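Local coordinates for alpha-glucosidase (Bacteroides thetaiotaomicron, PDB 5XFM), which hydrolyses beta-L-arabinopyranosides and alpha-galactosides as a bifunctional glycoside hydrolase of family 97, with a bound calcium ion, at residues Glu150-Phe155 with Cys197-Gly202; Leu26-Phe31 with Pro38-Ser43; Cys157-Ala162 with Phe236-Glu241. The protein carries 1 engineered substitution. All blocks are in the same frame, centred on the assembly; numbering follows the deposited sequence.

All three interactions lie in the N-terminal family 97 region. Interactions 1 and 2 are antiparallel strand pairs, but in different sheets: their centres are about 18 Å apart and their nearest atoms about 8 Å. Interaction 1 is mostly buried, with a polar cluster of arginine, threonine and water beside Phe155 and Leu198 on one face and Phe199 on the other. Interaction 2, a hairpin, has a buried, largely apolar face and a partly exposed one carrying serines and a phenylalanine. Interaction 3, also buried, joins two loops; its segment 157-162 follows 150-155 closely in sequence, and there water-mediated bonds and a methionine tip replace backbone pairing.

Interaction 1. Residues Glu150-Phe155 with Cys197-Gly202; sequences EQTTTF and CLFRIG
Arg200 O collects three partners: Thr153 N, bonded at 2.9 Å in the plane of the carbonyl; water 1; and, weakly, Gly202 N, within the inverse gamma turn centred on Ile201. Water 1 lies within bonding distance of three acceptors, Gln151 O (2.8 Å), Thr153 OG1 (2.9 Å) and, longest, Arg200 O (3.3 Å), and can donate to two at a time; it sits over the centre of one face of the Arg200 guanidinium. The Arg200 chain leaves the backbone extended and then bends at chi3 (73°), which turns NE back beside Thr153. Its NH1 donates to Gly202 O at 2.9 Å from above that carbonyl plane, while NE forms a salt bridge with Asp180 of strand 178-182, the same carboxylate that bonds Thr153 OG1. With an alanine at Arg200, Asp180 would probably lose its charged mate and Gly202 O its side-chain donor, leaving the turn less firmly held. Further along this face Phe155 CB packs on Leu198 CB at 4.0 Å, and the ring edge of Phe155 points to Leu198 O, in plane. Around Phe199 the contacts are made by methyls: Thr154 CG2 lies 3.7 Å from CE2 of Phe199, and Thr152 CG2 meets the ring edge, while Thr152 OG1 bonds to Pro149 O. Phe148 stacks on the same ring. Beyond the paired residues Gln151 CG presses on Gly202 CA at 3.7 Å, where a beta carbon would clash. Reciprocal bonds between Thr153 and Arg200, and one from Phe155 N to Leu198 O, set the antiparallel register inside a nine-stranded sheet. The chemistry implies a mixed face, apolar at Phe155 and Leu198 but polar at Arg200, its charge probably offset by Asp180, with a carbonyl as a further acceptor.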
ATOM      1  N   GLU A 150      16.433 -17.035  14.767  1.00 32.00           N
ATOM      2  CA  GLU A 150      16.275 -18.367  14.187  1.00 30.32           C
ATOM      3  C   GLU A 150      14.825 -18.836  14.033  1.00 26.77           C
ATOM      4  O   GLU A 150      14.466 -19.444  13.027  1.00 25.49           O
ATOM      5  CB  GLU A 150      17.087 -19.347  15.027  1.00 33.55           C
ATOM      6  CG  GLU A 150      18.513 -19.455  14.511  1.00 42.27           C
ATOM      7  CD  GLU A 150      19.381 -20.383  15.331  1.00 63.26           C
ATOM      8  OE1 GLU A 150      18.843 -21.336  15.932  1.00 63.22           O
ATOM      9  OE2 GLU A 150      20.607 -20.137  15.394  1.00 70.02           O
ATOM     10  N   GLN A 151      14.000 -18.578  15.041  1.00 26.65           N
ATOM     11  CA  GLN A 151      12.651 -19.138  15.074  1.00 29.38           C
ATOM     12  C   GLN A 151      11.656 -18.301  14.267  1.00 30.32           C
ATOM     13  O   GLN A 151      10.450 -18.541  14.314  1.00 32.16           O
ATOM     14  CB  GLN A 151      12.156 -19.264  16.518  1.00 25.15           C
ATOM     15  CG  GLN A 151      11.816 -17.943  17.196  1.00 28.27           C
ATOM     16  CD  GLN A 151      13.030 -17.182  17.715  1.00 31.51           C
ATOM     17  OE1 GLN A 151      14.167 -17.437  17.314  1.00 32.68           O
ATOM     18  NE2 GLN A 151      12.784 -16.227  18.607  1.00 26.37           N
ATOM     19  N   THR A 152      12.161 -17.314  13.533  1.00 30.38           N
ATOM     20  CA  THR A 152      11.301 -16.364  12.829  1.00 28.15           C
ATOM     21  C   THR A 152      10.584 -16.986  11.634  1.00 23.51           C
ATOM     22  O   THR A 152      11.215 -17.651  10.812  1.00 21.60           O
ATOM     23  CB  THR A 152      12.104 -15.154  12.318  1.00 22.72           C
ATOM     24  OG1 THR A 152      12.718 -14.477  13.423  1.00 21.08           O
ATOM     25  CG2 THR A 152      11.199 -14.199  11.555  1.00 15.75           C
ATOM     26  N   THR A 153       9.270 -16.774  11.534  1.00 20.43           N
ATOM     27  CA  THR A 153       8.549 -17.162  10.317  1.00 20.87           C
ATOM     28  C   THR A 153       8.123 -15.935   9.496  1.00 20.88           C
ATOM     29  O   THR A 153       8.191 -14.799   9.966  1.00 22.02           O
ATOM     30  CB  THR A 153       7.317 -18.035  10.627  1.00 22.16           C
ATOM     31  OG1 THR A 153       6.499 -17.392  11.609  1.00 23.07           O
ATOM     32  CG2 THR A 153       7.756 -19.396  11.148  1.00 22.79           C
ATOM     33  N   THR A 154       7.701 -16.169   8.257  1.00 22.47           N
ATOM     34  CA  THR A 154       7.522 -15.078   7.303  1.00 24.53           C
ATOM     35  C   THR A 154       6.159 -15.064   6.605  1.00 21.03           C
ATOM     36  O   THR A 154       5.537 -16.105   6.405  1.00 23.15           O
ATOM     37  CB  THR A 154       8.617 -15.131   6.211  1.00 22.10           C
ATOM     38  OG1 THR A 154       8.286 -16.148   5.261  1.00 15.99           O
ATOM     39  CG2 THR A 154       9.982 -15.454   6.816  1.00 22.54           C
ATOM     40  N   PHE A 155       5.718 -13.865   6.228  1.00 15.48           N
ATOM     41  CA  PHE A 155       4.497 -13.657   5.451  1.00 17.28           C
ATOM     42  C   PHE A 155       4.862 -12.797   4.246  1.00 20.41           C
ATOM     43  O   PHE A 155       4.712 -11.571   4.277  1.00 23.19           O
ATOM     44  CB  PHE A 155       3.406 -12.978   6.288  1.00 16.79           C
ATOM     45  CG  PHE A 155       2.980 -13.761   7.511  1.00 19.11           C
ATOM     46  CD1 PHE A 155       3.822 -13.888   8.607  1.00 23.00           C
ATOM     47  CD2 PHE A 155       1.719 -14.327   7.581  1.00 22.15           C
ATOM     48  CE1 PHE A 155       3.430 -14.596   9.732  1.00 22.66           C
ATOM     49  CE2 PHE A 155       1.316 -15.032   8.706  1.00 25.84           C
ATOM     50  CZ  PHE A 155       2.173 -15.166   9.783  1.00 25.52           C
ATOM     51  N   CYS A 197       7.212  -6.453   4.064  1.00 17.90           N
ATOM     52  CA  CYS A 197       7.481  -7.838   4.416  1.00 18.11           C
ATOM     53  C   CYS A 197       7.256  -8.089   5.902  1.00 18.17           C
ATOM     54  O   CYS A 197       7.891  -7.458   6.742  1.00 18.91           O
ATOM     55  CB  CYS A 197       8.913  -8.189   4.030  1.00 16.52           C
ATOM     56  SG  CYS A 197       9.251  -7.968   2.283  1.00 21.47           S
ATOM     57  N   LEU A 198       6.367  -9.026   6.217  1.00 21.01           N
ATOM     58  CA  LEU A 198       5.981  -9.280   7.601  1.00 19.51           C
ATOM     59  C   LEU A 198       6.686 -10.507   8.176  1.00 19.49           C
ATOM     60  O   LEU A 198       6.757 -11.557   7.549  1.00 20.16           O
ATOM     61  CB  LEU A 198       4.459  -9.448   7.714  1.00 11.88           C
ATOM     62  CG  LEU A 198       3.921  -9.648   9.138  1.00 16.01           C
ATOM     63  CD1 LEU A 198       4.266  -8.452  10.043  1.00 18.85           C
ATOM     64  CD2 LEU A 198       2.430  -9.891   9.138  1.00 13.59           C
ATOM     65  N   PHE A 199       7.200 -10.359   9.387  1.00 18.77           N
ATOM     66  CA  PHE A 199       7.905 -11.425  10.075  1.00 21.30           C
ATOM     67  C   PHE A 199       7.336 -11.621  11.468  1.00 19.13           C
ATOM     68  O   PHE A 199       7.070 -10.657  12.183  1.00 20.28           O
ATOM     69  CB  PHE A 199       9.396 -11.126  10.165  1.00 18.87           C
ATOM     70  CG  PHE A 199      10.086 -11.026   8.835  1.00 20.35           C
ATOM     71  CD1 PHE A 199      10.079  -9.838   8.123  1.00 20.72           C
ATOM     72  CD2 PHE A 199      10.778 -12.107   8.318  1.00 20.60           C
ATOM     73  CE1 PHE A 199      10.731  -9.739   6.905  1.00 20.08           C
ATOM     74  CE2 PHE A 199      11.433 -12.013   7.105  1.00 24.68           C
ATOM     75  CZ  PHE A 199      11.408 -10.826   6.396  1.00 19.98           C
ATOM     76  N   ARG A 200       7.112 -12.880  11.829  1.00 21.59           N
ATOM     77  CA  ARG A 200       6.725 -13.227  13.183  1.00 20.07           C
ATOM     78  C   ARG A 200       7.938 -13.758  13.934  1.00 25.83           C
ATOM     79  O   ARG A 200       8.556 -14.747  13.524  1.00 22.05           O
ATOM     80  CB  ARG A 200       5.592 -14.252  13.185  1.00 26.96           C
ATOM     81  CG  ARG A 200       5.195 -14.720  14.581  1.00 27.70           C
ATOM     82  CD  ARG A 200       3.894 -15.510  14.563  1.00 22.51           C
ATOM     83  NE  ARG A 200       4.040 -16.842  13.993  1.00 26.00           N
ATOM     84  CZ  ARG A 200       4.491 -17.894  14.667  1.00 32.43           C
ATOM     85  NH1 ARG A 200       4.857 -17.757  15.938  1.00 22.79           N
ATOM     86  NH2 ARG A 200       4.582 -19.079  14.067  1.00 25.55           N
ATOM     87  N   ILE A 201       8.285 -13.069  15.019  1.00 21.85           N
ATOM     88  CA  ILE A 201       9.478 -13.385  15.797  1.00 22.46           C
ATOM     89  C   ILE A 201       9.149 -14.401  16.897  1.00 27.44           C
ATOM     90  O   ILE A 201       9.256 -14.105  18.089  1.00 29.54           O
ATOM     91  CB  ILE A 201      10.084 -12.110  16.415  1.00 22.07           C
ATOM     92  CG1 ILE A 201      10.060 -10.962  15.393  1.00 19.25           C
ATOM     93  CG2 ILE A 201      11.510 -12.365  16.890  1.00 17.47           C
ATOM     94  CD1 ILE A 201      10.902 -11.221  14.152  1.00 16.18           C
ATOM     95  N   GLY A 202       8.740 -15.597  16.484  1.00 23.56           N
ATOM     96  CA  GLY A 202       8.349 -16.629  17.421  1.00 25.87           C
ATOM     97  C   GLY A 202       7.189 -16.157  18.269  1.00 26.01           C
ATOM     98  O   GLY A 202       6.102 -15.881  17.761  1.00 28.36           O
TER
HETATM   99  O   HOH W   1       7.754 -17.855  14.137  1.00 23.76           O

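Interaction 2. Residues Leu26-Phe31 with Pro38-Ser43; sequences LQLAVF and PCYSVS
Phe31 and Cys39 meet on one face of the pair, with Cys39 SG 3.5 Å from Phe31 CB. The sulfur lies oblique to the ring, 5.0 Å from SG to the centroid of Phe31, a sulfur-aromatic contact. Chi1 of Phe31 (-53°) sets CG beside the backbone N and anti to the carbonyl carbon, and the ring edge reaches, in plane, Cys39 O and the hydroxyl of Ser41, whose OG is 3.4 Å from CE1. That hydroxyl also touches Ala29 CB, because chi1 of 69° sets OG between the backbone N and the carbonyl carbon. At the next hydrogen-bonded pair Ser43 OG likewise touches Gln27 CB, at 3.6 Å. The other face is largely apolar. Leu28 CD1 touches both Tyr40 CD2 at 4.0 Å and Val42 CG2 at 4.1 Å, and Val42 CG2 in turn lies at the edge of the Tyr40 ring, in its plane. Leu26 CD2 closes the row against Val42 CG1 at 3.8 Å. Beneath these side chains, three hydrogen-bonded pairs, Gln27 with Ser43, Ala29 with Ser41 and Phe31 with Cys39, each give two backbone bonds, the straightest being Gln27 N to Ser43 O at 175°. In the next shell, Tyr40 OH bonds to Gly145 O and its ring meets Phe124, which together fix the ring. Phe115 and Val117 of strand 110-117 cover the leucines, whereas Lys52 makes a cation-pi contact with Phe31. Strands 17-20 and 47-59 continue the hydrogen bonding outward. The arrangement is an antiparallel beta hairpin within a sheet whose buried face packs on a second sheet, as expected of the beta-sandwich N-terminal domain of family 97 enzymes.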
ATOM      1  N   LEU A  26      11.595   0.072  22.490  1.00 26.46           N
ATOM      2  CA  LEU A  26      12.310  -0.239  21.271  1.00 24.85           C
ATOM      3  C   LEU A  26      13.734   0.293  21.396  1.00 23.85           C
ATOM      4  O   LEU A  26      13.938   1.471  21.696  1.00 26.64           O
ATOM      5  CB  LEU A  26      11.582   0.366  20.066  1.00 23.94           C
ATOM      6  CG  LEU A  26      11.807  -0.142  18.637  1.00 31.43           C
ATOM      7  CD1 LEU A  26      11.029   0.738  17.668  1.00 23.95           C
ATOM      8  CD2 LEU A  26      13.272  -0.225  18.232  1.00 30.89           C
ATOM      9  N   GLN A  27      14.718  -0.577  21.191  1.00 21.16           N
ATOM     10  CA  GLN A  27      16.115  -0.158  21.257  1.00 24.99           C
ATOM     11  C   GLN A  27      16.896  -0.618  20.029  1.00 21.15           C
ATOM     12  O   GLN A  27      16.746  -1.745  19.567  1.00 20.11           O
ATOM     13  CB  GLN A  27      16.775  -0.670  22.543  1.00 23.27           C
ATOM     14  CG  GLN A  27      16.110  -0.133  23.808  1.00 23.01           C
ATOM     15  CD  GLN A  27      16.853  -0.497  25.079  1.00 30.91           C
ATOM     16  OE1 GLN A  27      18.024  -0.880  25.044  1.00 29.69           O
ATOM     17  NE2 GLN A  27      16.179  -0.354  26.218  1.00 25.46           N
ATOM     18  N   LEU A  28      17.711   0.282  19.492  1.00 22.15           N
ATOM     19  CA  LEU A  28      18.542  -0.010  18.332  1.00 20.40           C
ATOM     20  C   LEU A  28      20.006   0.217  18.695  1.00 19.06           C
ATOM     21  O   LEU A  28      20.361   1.270  19.221  1.00 21.14           O
ATOM     22  CB  LEU A  28      18.135   0.872  17.142  1.00 18.32           C
ATOM     23  CG  LEU A  28      18.891   0.671  15.824  1.00 20.39           C
ATOM     24  CD1 LEU A  28      17.944   0.837  14.661  1.00 24.13           C
ATOM     25  CD2 LEU A  28      20.065   1.625  15.672  1.00 21.90           C
ATOM     26  N   ALA A  29      20.855  -0.759  18.399  1.00 20.31           N
ATOM     27  CA  ALA A  29      22.270  -0.651  18.734  1.00 23.13           C
ATOM     28  C   ALA A  29      23.134  -0.668  17.483  1.00 23.04           C
ATOM     29  O   ALA A  29      22.844  -1.389  16.531  1.00 20.91           O
ATOM     30  CB  ALA A  29      22.674  -1.768  19.672  1.00 23.29           C
ATOM     31  N   VAL A  30      24.209   0.112  17.499  1.00 22.82           N
ATOM     32  CA  VAL A  30      25.064   0.234  16.327  1.00 21.82           C
ATOM     33  C   VAL A  30      26.462  -0.325  16.566  1.00 20.45           C
ATOM     34  O   VAL A  30      27.101  -0.035  17.578  1.00 25.77           O
ATOM     35  CB  VAL A  30      25.174   1.716  15.876  1.00 22.90           C
ATOM     36  CG1 VAL A  30      26.021   1.841  14.626  1.00 17.56           C
ATOM     37  CG2 VAL A  30      23.794   2.294  15.626  1.00 25.99           C
ATOM     38  N   PHE A  31      26.919  -1.140  15.620  1.00 20.90           N
ATOM     39  CA  PHE A  31      28.216  -1.793  15.695  1.00 22.37           C
ATOM     40  C   PHE A  31      29.043  -1.450  14.466  1.00 24.77           C
ATOM     41  O   PHE A  31      28.843  -2.027  13.396  1.00 23.35           O
ATOM     42  CB  PHE A  31      28.070  -3.318  15.792  1.00 19.95           C
ATOM     43  CG  PHE A  31      27.166  -3.790  16.900  1.00 18.62           C
ATOM     44  CD1 PHE A  31      25.791  -3.836  16.727  1.00 21.71           C
ATOM     45  CD2 PHE A  31      27.702  -4.234  18.102  1.00 27.61           C
ATOM     46  CE1 PHE A  31      24.964  -4.292  17.748  1.00 24.02           C
ATOM     47  CE2 PHE A  31      26.884  -4.691  19.125  1.00 22.84           C
ATOM     48  CZ  PHE A  31      25.514  -4.720  18.947  1.00 23.47           C
ATOM     49  N   PRO A  38      29.954  -3.236   9.093  1.00 21.29           N
ATOM     50  CA  PRO A  38      29.112  -2.394   9.943  1.00 22.74           C
ATOM     51  C   PRO A  38      27.708  -2.971  10.060  1.00 23.28           C
ATOM     52  O   PRO A  38      27.159  -3.458   9.071  1.00 20.71           O
ATOM     53  CB  PRO A  38      29.097  -1.051   9.205  1.00 26.82           C
ATOM     54  CG  PRO A  38      29.397  -1.394   7.790  1.00 26.07           C
ATOM     55  CD  PRO A  38      30.383  -2.525   7.877  1.00 28.54           C
ATOM     56  N   CYS A  39      27.134  -2.924  11.253  1.00 19.66           N
ATOM     57  CA  CYS A  39      25.832  -3.527  11.454  1.00 21.43           C
ATOM     58  C   CYS A  39      25.040  -2.850  12.564  1.00 21.10           C
ATOM     59  O   CYS A  39      25.559  -2.008  13.283  1.00 21.49           O
ATOM     60  CB  CYS A  39      25.993  -5.023  11.748  1.00 23.94           C
ATOM     61  SG  CYS A  39      27.135  -5.400  13.098  1.00 39.50           S
ATOM     62  N   TYR A  40      23.765  -3.208  12.665  1.00 16.73           N
ATOM     63  CA  TYR A  40      22.895  -2.726  13.727  1.00 14.72           C
ATOM     64  C   TYR A  40      22.086  -3.902  14.252  1.00 14.64           C
ATOM     65  O   TYR A  40      22.039  -4.951  13.617  1.00 20.11           O
ATOM     66  CB  TYR A  40      21.973  -1.614  13.220  1.00 20.42           C
ATOM     67  CG  TYR A  40      20.906  -2.102  12.267  1.00 19.18           C
ATOM     68  CD1 TYR A  40      21.214  -2.378  10.942  1.00 17.13           C
ATOM     69  CD2 TYR A  40      19.592  -2.277  12.686  1.00 20.72           C
ATOM     70  CE1 TYR A  40      20.253  -2.825  10.062  1.00 19.20           C
ATOM     71  CE2 TYR A  40      18.622  -2.723  11.810  1.00 19.16           C
ATOM     72  CZ  TYR A  40      18.960  -2.996  10.501  1.00 19.39           C
ATOM     73  OH  TYR A  40      18.008  -3.443   9.621  1.00 21.33           O
ATOM     74  N   SER A  41      21.481  -3.746  15.423  1.00 13.26           N
ATOM     75  CA  SER A  41      20.564  -4.763  15.933  1.00 14.83           C
ATOM     76  C   SER A  41      19.384  -4.092  16.623  1.00 15.92           C
ATOM     77  O   SER A  41      19.480  -2.947  17.062  1.00 13.72           O
ATOM     78  CB  SER A  41      21.269  -5.718  16.897  1.00 18.43           C
ATOM     79  OG  SER A  41      21.619  -5.055  18.096  1.00 25.88           O
ATOM     80  N   VAL A  42      18.261  -4.798  16.690  1.00 17.54           N
ATOM     81  CA  VAL A  42      17.037  -4.235  17.244  1.00 16.59           C
ATOM     82  C   VAL A  42      16.401  -5.128  18.295  1.00 18.48           C
ATOM     83  O   VAL A  42      16.229  -6.331  18.092  1.00 22.65           O
ATOM     84  CB  VAL A  42      15.998  -3.957  16.134  1.00 17.72           C
ATOM     85  CG1 VAL A  42      14.681  -3.462  16.730  1.00 16.87           C
ATOM     86  CG2 VAL A  42      16.553  -2.959  15.132  1.00 16.17           C
ATOM     87  N   SER A  43      16.044  -4.528  19.423  1.00 19.73           N
ATOM     88  CA  SER A  43      15.345  -5.240  20.480  1.00 18.00           C
ATOM     89  C   SER A  43      14.048  -4.531  20.858  1.00 20.68           C
ATOM     90  O   SER A  43      13.926  -3.315  20.688  1.00 23.31           O
ATOM     91  CB  SER A  43      16.257  -5.384  21.701  1.00 17.89           C
ATOM     92  OG  SER A  43      16.206  -4.224  22.515  1.00 17.62           O
TER

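Interaction 3. Residues Cys157-Ala162 with Phe236-Glu241; sequences CPQSDA and FPMAEE
Met238 and Gln159 reach toward each other tip to tip, the methionine CE standing 4.0 Å from Gln159 CG. A bend at chi3 (-65°) turns CE of Met238 to Ser160 O, 3.5 Å away, so the terminal methyl touches both Gln159 CG and Ser160 O. The Gln159 chain is itself bent: chi2 of 68° swings CD back, and OE1 accepts a weak bond from Ser160 N. Its NE2 donates to waters 2 and 3, both at 3.0 Å. These waters bond separately to the two carboxylate oxygens of Glu241, OE1 at 2.8 Å from water 2 and OE2 at 2.7 Å from water 3. Glu241 is extended at chi2 (-179°), carrying CD well out from its backbone. Its OE2 also takes Met238 N at 2.8 Å, on the anti side of the carboxylate and tilted out of its plane, while OE1 is bonded by Asp408 N. Ala162 CB completes the contact against Glu240 CB at 3.6 Å, and the Ser160 hydroxyl bonds to Asp161 O. Lys409 NZ takes up Ala239 O and Glu241 O. The second loop contains a type I beta turn, Met238 to Glu241, and the Glu241 carboxylate accepts the Met238 amide; a water-bridged glutamine joins it to the first loop, where, to judge from Asp408 and Lys409, the N-terminal domain probably meets the family 97 catalytic TIM-barrel region.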
ATOM      1  N   CYS A 157       5.267 -12.157  -0.219  1.00 16.32           N
ATOM      2  CA  CYS A 157       4.930 -12.440  -1.608  1.00 16.92           C
ATOM      3  C   CYS A 157       6.157 -12.149  -2.469  1.00 19.21           C
ATOM      4  O   CYS A 157       6.841 -11.134  -2.281  1.00 19.45           O
ATOM      5  CB  CYS A 157       3.724 -11.618  -2.070  1.00 16.86           C
ATOM      6  SG  CYS A 157       3.972  -9.829  -2.019  1.00 20.19           S
ATOM      7  N   PRO A 158       6.441 -13.040  -3.422  1.00 19.71           N
ATOM      8  CA  PRO A 158       7.689 -12.970  -4.179  1.00 20.70           C
ATOM      9  C   PRO A 158       7.672 -11.900  -5.252  1.00 24.24           C
ATOM     10  O   PRO A 158       6.604 -11.496  -5.713  1.00 18.06           O
ATOM     11  CB  PRO A 158       7.769 -14.351  -4.813  1.00 15.62           C
ATOM     12  CG  PRO A 158       6.322 -14.672  -5.086  1.00 17.43           C
ATOM     13  CD  PRO A 158       5.582 -14.143  -3.894  1.00 15.02           C
ATOM     14  N   GLN A 159       8.856 -11.430  -5.618  1.00 21.94           N
ATOM     15  CA  GLN A 159       9.024 -10.630  -6.819  1.00 20.36           C
ATOM     16  C   GLN A 159       9.071 -11.567  -8.033  1.00 19.37           C
ATOM     17  O   GLN A 159       9.752 -12.590  -8.003  1.00 25.59           O
ATOM     18  CB  GLN A 159      10.292  -9.774  -6.719  1.00 13.86           C
ATOM     19  CG  GLN A 159      10.684  -9.074  -8.010  1.00 19.13           C
ATOM     20  CD  GLN A 159       9.707  -7.991  -8.424  1.00 21.36           C
ATOM     21  OE1 GLN A 159       8.527  -8.258  -8.662  1.00 21.30           O
ATOM     22  NE2 GLN A 159      10.202  -6.767  -8.548  1.00 20.46           N
ATOM     23  N   SER A 160       8.352 -11.230  -9.099  1.00 18.68           N
ATOM     24  CA  SER A 160       8.276 -12.127 -10.256  1.00 17.98           C
ATOM     25  C   SER A 160       9.490 -11.993 -11.173  1.00 22.26           C
ATOM     26  O   SER A 160      10.354 -11.146 -10.954  1.00 18.04           O
ATOM     27  CB  SER A 160       6.993 -11.875 -11.061  1.00 20.67           C
ATOM     28  OG  SER A 160       7.039 -10.639 -11.766  1.00 19.73           O
ATOM     29  N   ASP A 161       9.562 -12.851 -12.187  1.00 17.07           N
ATOM     30  CA  ASP A 161      10.487 -12.638 -13.291  1.00 18.21           C
ATOM     31  C   ASP A 161      10.093 -11.342 -13.981  1.00 22.96           C
ATOM     32  O   ASP A 161       8.993 -10.824 -13.763  1.00 16.97           O
ATOM     33  CB  ASP A 161      10.463 -13.792 -14.302  1.00 26.27           C
ATOM     34  CG  ASP A 161      10.874 -15.119 -13.696  1.00 29.29           C
ATOM     35  OD1 ASP A 161      11.900 -15.159 -12.984  1.00 28.42           O
ATOM     36  OD2 ASP A 161      10.169 -16.124 -13.943  1.00 36.37           O
ATOM     37  N   ALA A 162      11.003 -10.800 -14.781  1.00 19.32           N
ATOM     38  CA  ALA A 162      10.705  -9.617 -15.566  1.00 23.43           C
ATOM     39  C   ALA A 162      10.118 -10.028 -16.910  1.00 16.56           C
ATOM     40  O   ALA A 162      10.517 -11.047 -17.471  1.00 20.55           O
ATOM     41  CB  ALA A 162      11.957  -8.768 -15.758  1.00 18.79           C
ATOM     42  N   PHE A 236      18.353  -4.112  -5.524  1.00 16.31           N
ATOM     43  CA  PHE A 236      17.928  -3.129  -6.513  1.00 16.83           C
ATOM     44  C   PHE A 236      17.163  -3.847  -7.632  1.00 26.39           C
ATOM     45  O   PHE A 236      17.209  -5.077  -7.712  1.00 19.38           O
ATOM     46  CB  PHE A 236      19.143  -2.372  -7.062  1.00 16.01           C
ATOM     47  CG  PHE A 236      19.751  -1.408  -6.086  1.00 18.08           C
ATOM     48  CD1 PHE A 236      19.073  -1.045  -4.931  1.00 15.12           C
ATOM     49  CD2 PHE A 236      21.018  -0.885  -6.310  1.00 17.83           C
ATOM     50  CE1 PHE A 236      19.640  -0.168  -4.024  1.00 17.90           C
ATOM     51  CE2 PHE A 236      21.589  -0.006  -5.406  1.00 19.49           C
ATOM     52  CZ  PHE A 236      20.898   0.352  -4.263  1.00 18.05           C
ATOM     53  N   PRO A 237      16.450  -3.092  -8.496  1.00 20.58           N
ATOM     54  CA  PRO A 237      15.665  -3.754  -9.549  1.00 16.58           C
ATOM     55  C   PRO A 237      16.499  -4.614 -10.497  1.00 22.75           C
ATOM     56  O   PRO A 237      17.706  -4.409 -10.635  1.00 18.51           O
ATOM     57  CB  PRO A 237      15.019  -2.580 -10.305  1.00 17.59           C
ATOM     58  CG  PRO A 237      15.733  -1.344  -9.841  1.00 22.32           C
ATOM     59  CD  PRO A 237      16.209  -1.639  -8.461  1.00 17.75           C
ATOM     60  N   MET A 238      15.848  -5.586 -11.131  1.00 18.18           N
ATOM     61  CA  MET A 238      16.506  -6.458 -12.091  1.00 15.95           C
ATOM     62  C   MET A 238      16.735  -5.747 -13.424  1.00 16.48           C
ATOM     63  O   MET A 238      15.923  -4.932 -13.843  1.00 16.39           O
ATOM     64  CB  MET A 238      15.678  -7.727 -12.291  1.00 23.87           C
ATOM     65  CG  MET A 238      15.413  -8.467 -10.990  1.00 24.32           C
ATOM     66  SD  MET A 238      14.088  -9.671 -11.129  1.00 26.63           S
ATOM     67  CE  MET A 238      12.690  -8.603 -11.457  1.00 22.06           C
ATOM     68  N   ALA A 239      17.847  -6.067 -14.078  1.00 10.81           N
ATOM     69  CA  ALA A 239      18.220  -5.440 -15.331  1.00 12.78           C
ATOM     70  C   ALA A 239      17.182  -5.680 -16.428  1.00 19.39           C
ATOM     71  O   ALA A 239      16.981  -4.839 -17.301  1.00 16.45           O
ATOM     72  CB  ALA A 239      19.589  -5.949 -15.779  1.00 11.22           C
ATOM     73  N   GLU A 240      16.510  -6.822 -16.367  1.00 17.67           N
ATOM     74  CA  GLU A 240      15.541  -7.178 -17.394  1.00 18.58           C
ATOM     75  C   GLU A 240      14.237  -6.389 -17.288  1.00 17.14           C
ATOM     76  O   GLU A 240      13.399  -6.478 -18.179  1.00 19.24           O
ATOM     77  CB  GLU A 240      15.231  -8.679 -17.347  1.00 21.83           C
ATOM     78  CG  GLU A 240      16.398  -9.584 -17.720  1.00 19.21           C
ATOM     79  CD  GLU A 240      17.351  -9.814 -16.559  1.00 27.52           C
ATOM     80  OE1 GLU A 240      17.067  -9.319 -15.446  1.00 19.30           O
ATOM     81  OE2 GLU A 240      18.384 -10.488 -16.763  1.00 32.80           O
ATOM     82  N   GLU A 241      14.056  -5.626 -16.211  1.00 13.83           N
ATOM     83  CA  GLU A 241      12.837  -4.831 -16.055  1.00 18.74           C
ATOM     84  C   GLU A 241      12.798  -3.696 -17.091  1.00 21.63           C
ATOM     85  O   GLU A 241      13.819  -3.382 -17.710  1.00 20.46           O
ATOM     86  CB  GLU A 241      12.729  -4.257 -14.641  1.00 15.58           C
ATOM     87  CG  GLU A 241      12.435  -5.293 -13.563  1.00 18.86           C
ATOM     88  CD  GLU A 241      12.306  -4.680 -12.171  1.00 20.17           C
ATOM     89  OE1 GLU A 241      11.397  -3.844 -11.963  1.00 13.97           O
ATOM     90  OE2 GLU A 241      13.125  -5.030 -11.290  1.00 17.77           O
TER
HETATM   91  O   HOH W   2       9.456  -4.170  -9.913  1.00 16.47           O
HETATM   92  O   HOH W   3      12.854  -5.266  -8.636  1.00 24.18           O